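Long-range contact in UPF0062 protein MJ1593 (Methanocaldococcus jannaschii, PDB 2YX5), which is of unknown specific function but belongs to the PurS family of small alpha/beta proteins and assembles from four copies: residues V6-L10 with Y40-D44. Sequence-based numbering, arbitrary orientation.
Sequences VIIKL and YKMID
Tyr-40 lays the edge of its ring against the side chain of Lys-9 where two antiparallel strands, 6-10 and 40-44, pair within the three-stranded sheet of this PurS-family fold; strand 2-10 is the central one. The ring carbon CD1 of Tyr-40 lies 3.4 Å from CB of Lys-9, which sits in the ring plane. With chi1 of -50°, CG of Tyr-40 stands beside the backbone N and opposite the carbonyl carbon, which sends the ring alongside Lys-9, the two side chains pointing the same way. A long lysine suits this place because its methylenes can follow the ring, CD coming to 3.8 Å from Tyr-40 CE1, while the ammonium group travels on to a weak, long ion pair with Glu-76 of strand 73-81. CG2 of Ile-7 also comes near, 4.1 Å from CB of Tyr-40, crossing it at a slant.

Lys-41 forms a hydrogen-bonded pair with Ile-8: its N donates to Ile-8 O and its O accepts from Ile-8 N at 3.0 Å. Its chain bends at chi2 (61°) and leaves the partner strand for the second subunit, where Glu-18 of that chain is a weak, long ionic partner. Met-42 faces Ile-7 as a non-hydrogen-bonded pair; its flexible side chain leads away from strand 6-10, and the residue packs on Tyr-40 of the second subunit, whose strand continues the sheet antiparallel to 40-44.

Ile-43 pairs with Val-6, and beta-branched residues suit this place because they favour the extended backbone. Their CB atoms meet 4.1 Å apart, and Ile-43 CD1 reaches diagonally to Ile-8 CD1 at 3.8 Å, making an apolar patch on the face shared with Lys-41. Ile-43 N donates to Val-6 O, making this a hydrogen-bonded pair, and in return Val-6 N donates to Ile-43 O over 2.7 Å, tilted 25° from the carbonyl plane.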
loop_
_atom_site.group_PDB
_atom_site.type_symbol
_atom_site.label_atom_id
_atom_site.label_comp_id
_atom_site.label_asym_id
_atom_site.label_seq_id
_atom_site.Cartn_x
_atom_site.Cartn_y
_atom_site.Cartn_z
ATOM N N VAL A 6 -7.992 11.669 7.736
ATOM C CA VAL A 6 -8.593 11.330 6.453
ATOM C C VAL A 6 -8.639 9.807 6.265
ATOM O O VAL A 6 -7.605 9.146 6.296
ATOM C CB VAL A 6 -7.811 11.949 5.279
ATOM C CG1 VAL A 6 -8.550 11.724 3.958
ATOM C CG2 VAL A 6 -7.615 13.415 5.518
ATOM N N ILE A 7 -9.841 9.257 6.111
ATOM C CA ILE A 7 -9.996 7.831 5.862
ATOM C C ILE A 7 -10.320 7.722 4.390
ATOM O O ILE A 7 -11.222 8.400 3.908
ATOM C CB ILE A 7 -11.168 7.190 6.606
ATOM C CG1 ILE A 7 -10.869 7.065 8.091
ATOM C CG2 ILE A 7 -11.433 5.835 6.036
ATOM C CD1 ILE A 7 -10.941 8.372 8.820
ATOM N N ILE A 8 -9.567 6.889 3.678
ATOM C CA ILE A 8 -9.782 6.688 2.257
ATOM C C ILE A 8 -10.038 5.212 1.970
ATOM O O ILE A 8 -9.287 4.347 2.405
ATOM C CB ILE A 8 -8.580 7.119 1.446
ATOM C CG1 ILE A 8 -8.300 8.599 1.694
ATOM C CG2 ILE A 8 -8.844 6.848 -0.026
ATOM C CD1 ILE A 8 -7.147 9.161 0.863
ATOM N N LYS A 9 -11.110 4.939 1.240
ATOM C CA LYS A 9 -11.475 3.575 0.893
ATOM C C LYS A 9 -11.859 3.516 -0.587
ATOM O O LYS A 9 -11.912 4.541 -1.276
ATOM C CB LYS A 9 -12.668 3.122 1.756
ATOM C CG LYS A 9 -13.758 4.187 1.817
ATOM C CD LYS A 9 -14.980 3.761 2.610
ATOM C CE LYS A 9 -16.046 4.878 2.665
ATOM N NZ LYS A 9 -15.626 6.092 3.441
ATOM N N LEU A 10 -12.111 2.312 -1.078
ATOM C CA LEU A 10 -12.532 2.160 -2.457
ATOM C C LEU A 10 -14.009 2.540 -2.490
ATOM O O LEU A 10 -14.698 2.448 -1.469
ATOM C CB LEU A 10 -12.373 0.716 -2.914
ATOM C CG LEU A 10 -10.959 0.198 -3.123
ATOM C CD1 LEU A 10 -10.996 -1.250 -3.614
ATOM C CD2 LEU A 10 -10.257 1.083 -4.121
ATOM N N TYR A 40 -8.549 0.121 4.829
ATOM C CA TYR A 40 -8.593 1.554 4.568
ATOM C C TYR A 40 -7.233 2.155 4.786
ATOM O O TYR A 40 -6.392 1.607 5.491
ATOM C CB TYR A 40 -9.520 2.248 5.569
ATOM C CG TYR A 40 -10.866 1.625 5.718
ATOM C CD1 TYR A 40 -11.885 1.926 4.818
ATOM C CD2 TYR A 40 -11.125 0.707 6.739
ATOM C CE1 TYR A 40 -13.143 1.332 4.919
ATOM C CE2 TYR A 40 -12.385 0.098 6.856
ATOM C CZ TYR A 40 -13.395 0.418 5.937
ATOM O OH TYR A 40 -14.653 -0.164 6.002
ATOM N N LYS A 41 -7.032 3.317 4.204
ATOM C CA LYS A 41 -5.785 4.001 4.411
ATOM C C LYS A 41 -6.160 5.136 5.364
ATOM O O LYS A 41 -7.148 5.843 5.165
ATOM C CB LYS A 41 -5.224 4.555 3.093
ATOM C CG LYS A 41 -3.746 4.975 3.163
ATOM C CD LYS A 41 -2.885 3.758 3.528
ATOM C CE LYS A 41 -1.408 4.077 3.737
ATOM N NZ LYS A 41 -0.768 2.938 4.480
ATOM N N MET A 42 -5.403 5.274 6.430
ATOM C CA MET A 42 -5.674 6.346 7.345
ATOM C C MET A 42 -4.562 7.370 7.187
ATOM O O MET A 42 -3.393 7.027 7.200
ATOM C CB MET A 42 -5.747 5.831 8.778
ATOM C CG MET A 42 -6.117 6.932 9.775
ATOM S SD MET A 42 -6.742 6.367 11.400
ATOM C CE MET A 42 -5.217 6.507 12.428
ATOM N N ILE A 43 -4.941 8.627 6.999
ATOM C CA ILE A 43 -3.981 9.716 6.849
ATOM C C ILE A 43 -4.230 10.827 7.891
ATOM O O ILE A 43 -5.259 11.529 7.835
ATOM C CB ILE A 43 -4.066 10.342 5.439
ATOM C CG1 ILE A 43 -3.745 9.289 4.377
ATOM C CG2 ILE A 43 -3.113 11.512 5.333
ATOM C CD1 ILE A 43 -4.061 9.718 2.942
ATOM N N ASP A 44 -3.288 10.965 8.829
ATOM C CA ASP A 44 -3.361 11.986 9.859
ATOM C C ASP A 44 -2.621 13.245 9.461
ATOM O O ASP A 44 -1.399 13.252 9.329
ATOM C CB ASP A 44 -2.798 11.475 11.169
ATOM C CG ASP A 44 -3.798 10.626 11.925
ATOM O OD1 ASP A 44 -4.897 10.382 11.374
ATOM O OD2 ASP A 44 -3.485 10.203 13.061
#